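Local structure of aminotransferase, classes I and II (Silicibacter pomeroyi DSS-3, 3H14) at residues D220-F228 and V239-Q248; M295-R306 and V316-T324. The protein probably transfers amino groups between L-aspartate and 2-oxoglutarate, using pyridoxal 5'-phosphate as cofactor, as a class I aminotransferase. All blocks are in the same frame, centred on the assembly; numbering follows the deposited sequence.

Overall arrangement
Contact 1 joins two neighbouring antiparallel strands, 223-227 and 240-243, of the seven-stranded mixed sheet. Contact 2 joins the end of the long helix 278-302 to strand 315-319 of the separate four-stranded sheet. The two contacts lie on opposite sides of the chain's centre. Their centres are about 36 Å apart and their nearest atoms about 19 Å apart, so they do not touch. They also follow one another along the chain. Two sheets of this kind match the large and small domains of fold-type I pyridoxal-phosphate enzymes. Contact 1 is the one nearer the expected cofactor site, because the loop between its strands probably carries the cofactor-binding lysine, as in relatives.

Contact 1 (D220-F228 and V239-Q248)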
loop_
_atom_site.group_PDB
_atom_site.type_symbol
_atom_site.label_atom_id
_atom_site.label_comp_id
_atom_site.label_asym_id
_atom_site.label_seq_id
_atom_site.Cartn_x
_atom_site.Cartn_y
_atom_site.Cartn_z
ATOM N N ASP A 220 -19.440 7.127 -8.166
ATOM C CA ASP A 220 -19.027 8.233 -7.347
ATOM C C ASP A 220 -19.285 7.951 -5.875
ATOM O O ASP A 220 -18.752 8.652 -5.024
ATOM C CB ASP A 220 -19.707 9.538 -7.795
ATOM C CG ASP A 220 -19.164 10.057 -9.119
ATOM O OD1 ASP A 220 -17.930 10.220 -9.276
ATOM O OD2 ASP A 220 -19.984 10.305 -10.028
ATOM N N GLU A 221 -20.087 6.922 -5.578
ATOM C CA GLU A 221 -20.448 6.583 -4.195
ATOM C C GLU A 221 -19.398 5.667 -3.554
ATOM O O GLU A 221 -19.602 4.466 -3.323
ATOM C CB GLU A 221 -21.865 5.990 -4.128
ATOM C CG GLU A 221 -22.974 6.916 -4.667
ATOM C CD GLU A 221 -22.907 8.360 -4.161
ATOM O OE1 GLU A 221 -22.896 8.585 -2.925
ATOM O OE2 GLU A 221 -22.867 9.282 -5.017
ATOM N N CYS A 222 -18.239 6.256 -3.320
ATOM C CA CYS A 222 -17.103 5.550 -2.742
ATOM C C CYS A 222 -16.169 6.602 -2.217
ATOM O O CYS A 222 -16.277 7.758 -2.597
ATOM C CB CYS A 222 -16.386 4.667 -3.780
ATOM S SG CYS A 222 -15.596 5.551 -5.119
ATOM N N TYR A 223 -15.312 6.210 -1.293
ATOM C CA TYR A 223 -14.174 7.023 -0.860
ATOM C C TYR A 223 -12.952 6.441 -1.561
ATOM O O TYR A 223 -12.750 5.235 -1.533
ATOM C CB TYR A 223 -13.987 6.939 0.644
ATOM C CG TYR A 223 -14.825 7.897 1.451
ATOM C CD1 TYR A 223 -16.154 8.192 1.080
ATOM C CD2 TYR A 223 -14.322 8.491 2.582
ATOM C CE1 TYR A 223 -16.946 9.051 1.832
ATOM C CE2 TYR A 223 -15.093 9.361 3.329
ATOM C CZ TYR A 223 -16.423 9.634 2.933
ATOM O OH TYR A 223 -17.206 10.499 3.657
ATOM N N VAL A 224 -12.165 7.281 -2.214
ATOM C CA VAL A 224 -10.866 6.854 -2.792
ATOM C C VAL A 224 -9.754 7.450 -1.903
ATOM O O VAL A 224 -9.807 8.664 -1.533
ATOM C CB VAL A 224 -10.718 7.321 -4.252
ATOM C CG1 VAL A 224 -9.282 7.124 -4.779
ATOM C CG2 VAL A 224 -11.679 6.610 -5.159
ATOM N N ILE A 225 -8.781 6.609 -1.549
ATOM C CA ILE A 225 -7.667 7.003 -0.663
ATOM C C ILE A 225 -6.374 6.912 -1.481
ATOM O O ILE A 225 -6.146 5.930 -2.164
ATOM C CB ILE A 225 -7.566 6.106 0.621
ATOM C CG1 ILE A 225 -8.924 5.985 1.352
ATOM C CG2 ILE A 225 -6.394 6.579 1.554
ATOM C CD1 ILE A 225 -9.608 7.300 1.706
ATOM N N ASN A 226 -5.565 7.973 -1.440
ATOM C CA ASN A 226 -4.293 7.986 -2.126
ATOM C C ASN A 226 -3.237 8.743 -1.315
ATOM O O ASN A 226 -3.481 9.255 -0.225
ATOM C CB ASN A 226 -4.427 8.553 -3.523
ATOM C CG ASN A 226 -3.605 7.779 -4.568
ATOM O OD1 ASN A 226 -2.393 7.537 -4.402
ATOM N ND2 ASN A 226 -4.262 7.447 -5.694
ATOM N N SER A 227 -2.037 8.764 -1.862
ATOM C CA SER A 227 -0.866 9.247 -1.148
ATOM C C SER A 227 0.188 9.665 -2.164
ATOM O O SER A 227 0.201 9.167 -3.313
ATOM C CB SER A 227 -0.304 8.128 -0.277
ATOM O OG SER A 227 0.821 8.568 0.508
ATOM N N PHE A 228 1.080 10.553 -1.724
ATOM C CA PHE A 228 2.272 10.906 -2.500
ATOM C C PHE A 228 3.482 10.054 -2.127
ATOM O O PHE A 228 4.578 10.308 -2.621
ATOM C CB PHE A 228 2.582 12.394 -2.320
ATOM C CG PHE A 228 1.559 13.273 -2.949
ATOM C CD1 PHE A 228 1.637 13.548 -4.303
ATOM C CD2 PHE A 228 0.494 13.780 -2.225
ATOM C CE1 PHE A 228 0.718 14.333 -4.916
ATOM C CE2 PHE A 228 -0.464 14.590 -2.837
ATOM C CZ PHE A 228 -0.364 14.848 -4.188
ATOM N N VAL A 239 1.798 13.660 3.246
ATOM C CA VAL A 239 0.828 14.344 2.402
ATOM C C VAL A 239 0.180 13.325 1.476
ATOM O O VAL A 239 0.847 12.431 0.954
ATOM C CB VAL A 239 1.453 15.573 1.635
ATOM C CG1 VAL A 239 2.669 15.166 0.775
ATOM C CG2 VAL A 239 0.391 16.265 0.769
ATOM N N GLY A 240 -1.136 13.466 1.285
ATOM C CA GLY A 240 -1.869 12.600 0.385
ATOM C C GLY A 240 -3.200 13.265 0.063
ATOM O O GLY A 240 -3.378 14.467 0.291
ATOM N N TRP A 241 -4.130 12.483 -0.457
ATOM C CA TRP A 241 -5.432 12.979 -0.777
ATOM C C TRP A 241 -6.453 11.886 -0.739
ATOM O O TRP A 241 -6.112 10.688 -0.716
ATOM C CB TRP A 241 -5.456 13.638 -2.154
ATOM C CG TRP A 241 -5.502 12.759 -3.366
ATOM C CD1 TRP A 241 -6.619 12.283 -4.006
ATOM C CD2 TRP A 241 -4.384 12.280 -4.110
ATOM N NE1 TRP A 241 -6.256 11.551 -5.101
ATOM C CE2 TRP A 241 -4.890 11.529 -5.194
ATOM C CE3 TRP A 241 -3.003 12.416 -3.972
ATOM C CZ2 TRP A 241 -4.058 10.916 -6.138
ATOM C CZ3 TRP A 241 -2.176 11.782 -4.897
ATOM C CH2 TRP A 241 -2.705 11.044 -5.964
HETATM N N MSE A 242 -7.714 12.321 -0.738
HETATM C CA MSE A 242 -8.839 11.433 -0.912
HETATM C C MSE A 242 -9.859 12.107 -1.840
HETATM O O MSE A 242 -9.824 13.323 -2.023
HETATM C CB MSE A 242 -9.410 11.038 0.470
HETATM C CG MSE A 242 -9.904 12.177 1.305
HETATM SE SE MSE A 242 -10.208 11.753 3.198
HETATM C CE MSE A 242 -11.302 10.207 2.930
ATOM N N VAL A 243 -10.680 11.304 -2.503
ATOM C CA VAL A 243 -11.804 11.803 -3.275
ATOM C C VAL A 243 -13.059 11.227 -2.647
ATOM O O VAL A 243 -13.135 10.018 -2.399
ATOM C CB VAL A 243 -11.699 11.379 -4.770
ATOM C CG1 VAL A 243 -12.877 11.944 -5.626
ATOM C CG2 VAL A 243 -10.330 11.789 -5.363
ATOM N N VAL A 244 -14.035 12.095 -2.385
ATOM C CA VAL A 244 -15.311 11.718 -1.811
ATOM C C VAL A 244 -16.434 12.287 -2.697
ATOM O O VAL A 244 -16.193 13.189 -3.493
ATOM C CB VAL A 244 -15.446 12.237 -0.369
ATOM C CG1 VAL A 244 -14.294 11.728 0.455
ATOM C CG2 VAL A 244 -15.450 13.784 -0.319
ATOM N N PRO A 245 -17.645 11.734 -2.589
ATOM C CA PRO A 245 -18.805 12.250 -3.319
ATOM C C PRO A 245 -19.049 13.724 -3.038
ATOM O O PRO A 245 -18.694 14.194 -1.978
ATOM C CB PRO A 245 -19.960 11.401 -2.762
ATOM C CG PRO A 245 -19.296 10.124 -2.286
ATOM C CD PRO A 245 -17.988 10.547 -1.772
ATOM N N GLU A 246 -19.711 14.437 -3.954
ATOM C CA GLU A 246 -20.068 15.845 -3.702
ATOM C C GLU A 246 -20.726 16.073 -2.328
ATOM O O GLU A 246 -20.351 16.983 -1.588
ATOM C CB GLU A 246 -20.983 16.396 -4.817
ATOM C CG GLU A 246 -21.214 17.904 -4.710
ATOM C CD GLU A 246 -21.807 18.515 -5.984
ATOM O OE1 GLU A 246 -22.533 17.792 -6.713
ATOM O OE2 GLU A 246 -21.546 19.714 -6.247
ATOM N N ASP A 247 -21.681 15.225 -1.973
ATOM C CA ASP A 247 -22.394 15.373 -0.704
ATOM C C ASP A 247 -21.595 14.964 0.528
ATOM O O ASP A 247 -22.057 15.144 1.653
ATOM C CB ASP A 247 -23.770 14.657 -0.721
ATOM C CG ASP A 247 -23.681 13.143 -0.969
ATOM O OD1 ASP A 247 -22.676 12.508 -0.625
ATOM O OD2 ASP A 247 -24.658 12.566 -1.520
ATOM N N GLN A 248 -20.388 14.434 0.329
ATOM C CA GLN A 248 -19.550 14.009 1.461
ATOM C C GLN A 248 -18.422 14.989 1.809
ATOM O O GLN A 248 -17.877 14.915 2.891
ATOM C CB GLN A 248 -18.969 12.623 1.162
ATOM C CG GLN A 248 -20.033 11.546 1.128
ATOM C CD GLN A 248 -20.585 11.252 2.522
ATOM O OE1 GLN A 248 -19.826 10.917 3.427
ATOM N NE2 GLN A 248 -21.909 11.387 2.698
HETATM O O HOH W 1 -22.597 10.066 -0.978
#
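Y223 OH donates to Q248 OE1 at 2.7 Å, in the plane of the amide carbonyl and on a lone pair. Water 1 bridges E221 OE1 and D247 OD1, carboxylates that would otherwise probably repel; its bonds are short and somewhat doubtful. V224 N donates to V243 O at 2.9 Å, and V243 N returns a bond to V224 O. N226 N donates to W241 O at 2.9 Å; W241 N to N226 O is weak. F228 N continues the pairing to V239 O.

V244 CG1 sits over the centre of the Y223 ring, 3.7 Å from the centroid, a CH-pi contact. M242, a selenomethionine, brings CE to 3.5 Å from Y223 CD2. A leucine in place of Y223 would probably leave Q248 OE1 without its donor and V244 CG1 without its ring face. W241 CG lies between the backbone N and the carbonyl carbon (chi1 78°), which lays the indole alongside N226. N226 CB makes a CH-pi contact over the six-membered ring, and the N226 amide stacks on the indole, planes 18° apart. F228 CE2 meets W241 CE3 at 3.5 Å. W241 NE1 is hydrogen-bonded to Y81 OH, on helix 71-85. Y223 and M242 pack on V252 of helix 249-258. In this seven-stranded sheet, probably the large domain's, backbone bonds set the register; Y223-Q248 pins one end, and the N226 amide lies on the indole at the other.

Contact 2 (M295-R306 and V316-T324); sequences MLERLPKAGFTR and VYADVSDLT
M295, a selenomethionine, meets V316 first: its CE lies 4.0 Å from V316 CG2. The chain bends at chi2 and chi3, and the two side chains slide past each other in opposite directions. One turn on, L299 and V316 reach toward each other tip to tip, with L299 CD1 3.8 Å from V316 CG1. V316 thus offers one methyl to each helix residue.

G303 follows the helix in a Schellman motif. With phi at 111°, a CB here would collide with the carbonyl O of A302, so the position suits glycine. Water 2 lies within bonding distance of G303 O and D322 OD1 and probably bridges them. F304 then turns its ring to the loop after the strand. V320 CG1 comes in at the ring edge, 3.9 Å from F304 CD1. L323 CD1 approaches obliquely, 3.7 Å from F304 CE1.

R306 makes the direct backbone link: D319 N donates to R306 O at 2.9 Å, nearly straight at 164°. Water 3 accepts from R306 N and probably donates to D319 O. D319 OD1 is turned to its own loop, where it takes S321 N in an Asx turn and also S321 OG. R306 was deposited in two conformers; in the one described NH1 is 3.9 Å from D322 OD2, a long and doubtful salt bridge.

The contact joins the C-terminal end of helix 278-302 to edge strand 315-319 of the four-stranded sheet, probably the small domain of fold-type I enzymes. Helix 365-381 packs on M295 and L299 through L372. Strand 356-360 pairs with strand 315-319, and its F359 meets the F304 ring edge-to-face. Helix 327-338 touches L323 through F330.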
loop_
_atom_site.group_PDB
_atom_site.type_symbol
_atom_site.label_atom_id
_atom_site.label_comp_id
_atom_site.label_asym_id
_atom_site.label_seq_id
_atom_site.Cartn_x
_atom_site.Cartn_y
_atom_site.Cartn_z
HETATM N N MSE A 295 13.255 -10.159 -10.863
HETATM C CA MSE A 295 12.561 -11.010 -9.881
HETATM C C MSE A 295 11.843 -12.204 -10.546
HETATM O O MSE A 295 11.933 -13.347 -10.072
HETATM C CB MSE A 295 11.534 -10.194 -9.077
HETATM C CG MSE A 295 12.135 -9.069 -8.214
HETATM SE SE MSE A 295 13.266 -9.638 -6.814
HETATM C CE MSE A 295 11.911 -9.960 -5.389
ATOM N N LEU A 296 11.134 -11.913 -11.623
ATOM C CA LEU A 296 10.328 -12.920 -12.339
ATOM C C LEU A 296 11.190 -14.023 -12.954
ATOM O O LEU A 296 10.831 -15.211 -12.856
ATOM C CB LEU A 296 9.445 -12.249 -13.390
ATOM C CG LEU A 296 8.246 -11.591 -12.711
ATOM C CD1 LEU A 296 7.571 -10.615 -13.610
ATOM C CD2 LEU A 296 7.250 -12.655 -12.208
ATOM N N GLU A 297 12.335 -13.639 -13.525
ATOM C CA GLU A 297 13.329 -14.612 -14.000
ATOM C C GLU A 297 14.044 -15.399 -12.882
ATOM O O GLU A 297 14.189 -16.628 -12.972
ATOM C CB GLU A 297 14.373 -13.933 -14.922
ATOM N N ARG A 298 14.508 -14.721 -11.836
ATOM C CA ARG A 298 15.500 -15.324 -10.940
ATOM C C ARG A 298 14.962 -15.972 -9.657
ATOM O O ARG A 298 15.588 -16.857 -9.091
ATOM C CB ARG A 298 16.605 -14.296 -10.634
ATOM C CG ARG A 298 17.292 -13.762 -11.917
ATOM C CD ARG A 298 18.659 -12.976 -11.662
ATOM N NE ARG A 298 19.587 -13.758 -10.838
ATOM C CZ ARG A 298 20.566 -13.259 -10.083
ATOM N NH1 ARG A 298 20.816 -11.955 -10.048
ATOM N NH2 ARG A 298 21.294 -14.082 -9.358
ATOM N N LEU A 299 13.806 -15.537 -9.179
ATOM C CA LEU A 299 13.267 -16.122 -7.963
ATOM C C LEU A 299 12.925 -17.604 -8.140
ATOM O O LEU A 299 13.211 -18.393 -7.265
ATOM C CB LEU A 299 12.026 -15.350 -7.496
ATOM C CG LEU A 299 12.256 -14.005 -6.805
ATOM C CD1 LEU A 299 10.895 -13.434 -6.486
ATOM C CD2 LEU A 299 13.099 -14.164 -5.562
ATOM N N PRO A 300 12.298 -17.978 -9.263
ATOM C CA PRO A 300 12.049 -19.425 -9.473
ATOM C C PRO A 300 13.331 -20.250 -9.410
ATOM O O PRO A 300 13.381 -21.273 -8.716
ATOM C CB PRO A 300 11.444 -19.485 -10.878
ATOM C CG PRO A 300 10.918 -18.137 -11.139
ATOM C CD PRO A 300 11.800 -17.177 -10.385
ATOM N N LYS A 301 14.356 -19.786 -10.123
ATOM C CA LYS A 301 15.677 -20.377 -10.090
ATOM C C LYS A 301 16.185 -20.564 -8.664
ATOM O O LYS A 301 16.846 -21.568 -8.375
ATOM C CB LYS A 301 16.648 -19.513 -10.899
ATOM N N ALA A 302 15.865 -19.644 -7.751
ATOM C CA ALA A 302 16.316 -19.774 -6.360
ATOM C C ALA A 302 15.432 -20.691 -5.502
ATOM O O ALA A 302 15.748 -20.962 -4.337
ATOM C CB ALA A 302 16.412 -18.389 -5.711
ATOM N N GLY A 303 14.313 -21.162 -6.043
ATOM C CA GLY A 303 13.390 -21.980 -5.250
ATOM C C GLY A 303 12.039 -21.347 -4.915
ATOM O O GLY A 303 11.190 -22.008 -4.318
ATOM N N PHE A 304 11.829 -20.093 -5.341
ATOM C CA PHE A 304 10.574 -19.371 -5.083
ATOM C C PHE A 304 9.674 -19.459 -6.311
ATOM O O PHE A 304 9.599 -18.543 -7.131
ATOM C CB PHE A 304 10.880 -17.919 -4.642
ATOM C CG PHE A 304 11.775 -17.856 -3.447
ATOM C CD1 PHE A 304 11.278 -18.049 -2.181
ATOM C CD2 PHE A 304 13.143 -17.654 -3.594
ATOM C CE1 PHE A 304 12.095 -18.035 -1.083
ATOM C CE2 PHE A 304 13.984 -17.640 -2.478
ATOM C CZ PHE A 304 13.461 -17.850 -1.227
ATOM N N THR A 305 8.997 -20.607 -6.450
ATOM C CA THR A 305 8.305 -20.968 -7.677
ATOM C C THR A 305 6.806 -20.712 -7.670
ATOM O O THR A 305 6.171 -20.762 -8.739
ATOM C CB THR A 305 8.516 -22.488 -7.987
ATOM O OG1 THR A 305 8.151 -23.261 -6.842
ATOM C CG2 THR A 305 9.975 -22.762 -8.280
ATOM N N ARG A 306 6.267 -20.411 -6.484
ATOM C CA ARG A 306 4.851 -20.115 -6.279
ATOM C C ARG A 306 4.677 -18.665 -5.798
ATOM O O ARG A 306 4.840 -18.404 -4.622
ATOM C CB ARG A 306 4.315 -21.094 -5.232
ATOM C CG ARG A 306 4.483 -22.558 -5.694
ATOM C CD ARG A 306 4.294 -23.617 -4.602
ATOM N NE ARG A 306 4.167 -24.924 -5.262
ATOM C CZ ARG A 306 5.182 -25.697 -5.648
ATOM N NH1 ARG A 306 6.439 -25.354 -5.428
ATOM N NH2 ARG A 306 4.935 -26.844 -6.263
ATOM N N VAL A 316 6.712 -8.922 -4.338
ATOM C CA VAL A 316 6.422 -10.302 -4.734
ATOM C C VAL A 316 6.045 -11.059 -3.481
ATOM O O VAL A 316 6.784 -11.041 -2.515
ATOM C CB VAL A 316 7.649 -11.011 -5.419
ATOM C CG1 VAL A 316 7.273 -12.449 -5.781
ATOM C CG2 VAL A 316 8.088 -10.275 -6.641
ATOM N N TYR A 317 4.876 -11.722 -3.511
ATOM C CA TYR A 317 4.341 -12.457 -2.411
ATOM C C TYR A 317 4.423 -13.940 -2.755
ATOM O O TYR A 317 3.821 -14.377 -3.766
ATOM C CB TYR A 317 2.871 -12.086 -2.227
ATOM C CG TYR A 317 2.272 -12.600 -0.973
ATOM C CD1 TYR A 317 2.745 -12.172 0.246
ATOM C CD2 TYR A 317 1.177 -13.461 -0.986
ATOM C CE1 TYR A 317 2.211 -12.604 1.387
ATOM C CE2 TYR A 317 0.608 -13.898 0.171
ATOM C CZ TYR A 317 1.131 -13.465 1.361
ATOM O OH TYR A 317 0.603 -13.860 2.562
ATOM N N ALA A 318 5.180 -14.664 -1.951
ATOM C CA ALA A 318 5.598 -16.045 -2.264
ATOM C C ALA A 318 5.047 -16.976 -1.242
ATOM O O ALA A 318 5.118 -16.708 -0.052
ATOM C CB ALA A 318 7.159 -16.178 -2.265
ATOM N N ASP A 319 4.574 -18.126 -1.718
ATOM C CA ASP A 319 4.193 -19.223 -0.859
ATOM C C ASP A 319 5.463 -20.051 -0.630
ATOM O O ASP A 319 6.009 -20.594 -1.569
ATOM C CB ASP A 319 3.086 -20.040 -1.556
ATOM C CG ASP A 319 2.596 -21.215 -0.729
ATOM O OD1 ASP A 319 3.308 -21.641 0.190
ATOM O OD2 ASP A 319 1.478 -21.733 -1.033
ATOM N N VAL A 320 5.930 -20.126 0.606
ATOM C CA VAL A 320 7.209 -20.748 0.909
ATOM C C VAL A 320 7.000 -21.977 1.808
ATOM O O VAL A 320 7.911 -22.438 2.481
ATOM C CB VAL A 320 8.211 -19.723 1.532
ATOM C CG1 VAL A 320 8.502 -18.604 0.540
ATOM C CG2 VAL A 320 7.733 -19.174 2.868
ATOM N N SER A 321 5.788 -22.524 1.784
ATOM C CA SER A 321 5.468 -23.643 2.640
ATOM C C SER A 321 6.273 -24.927 2.303
ATOM O O SER A 321 6.361 -25.798 3.121
ATOM C CB SER A 321 3.960 -23.941 2.633
ATOM O OG SER A 321 3.479 -24.259 1.344
ATOM N N ASP A 322 6.842 -25.008 1.113
ATOM C CA ASP A 322 7.740 -26.118 0.757
ATOM C C ASP A 322 9.137 -25.965 1.394
ATOM O O ASP A 322 9.883 -26.946 1.531
ATOM C CB ASP A 322 7.806 -26.285 -0.764
ATOM C CG ASP A 322 8.290 -25.057 -1.489
ATOM O OD1 ASP A 322 7.901 -23.908 -1.136
ATOM O OD2 ASP A 322 9.035 -25.256 -2.463
ATOM N N LEU A 323 9.459 -24.744 1.838
ATOM C CA LEU A 323 10.790 -24.391 2.323
ATOM C C LEU A 323 10.862 -24.251 3.816
ATOM O O LEU A 323 11.926 -24.364 4.400
ATOM C CB LEU A 323 11.205 -23.062 1.702
ATOM C CG LEU A 323 11.168 -22.928 0.198
ATOM C CD1 LEU A 323 11.638 -21.540 -0.167
ATOM C CD2 LEU A 323 12.047 -24.001 -0.480
ATOM N N THR A 324 9.741 -23.970 4.457
ATOM C CA THR A 324 9.732 -23.685 5.874
ATOM C C THR A 324 8.324 -23.885 6.453
ATOM O O THR A 324 7.313 -23.843 5.724
ATOM C CB THR A 324 10.129 -22.200 6.151
ATOM O OG1 THR A 324 10.192 -21.976 7.563
ATOM C CG2 THR A 324 9.089 -21.229 5.518
HETATM O O HOH W 2 8.844 -21.917 -2.701
HETATM O O HOH W 3 7.638 -19.776 -3.671
#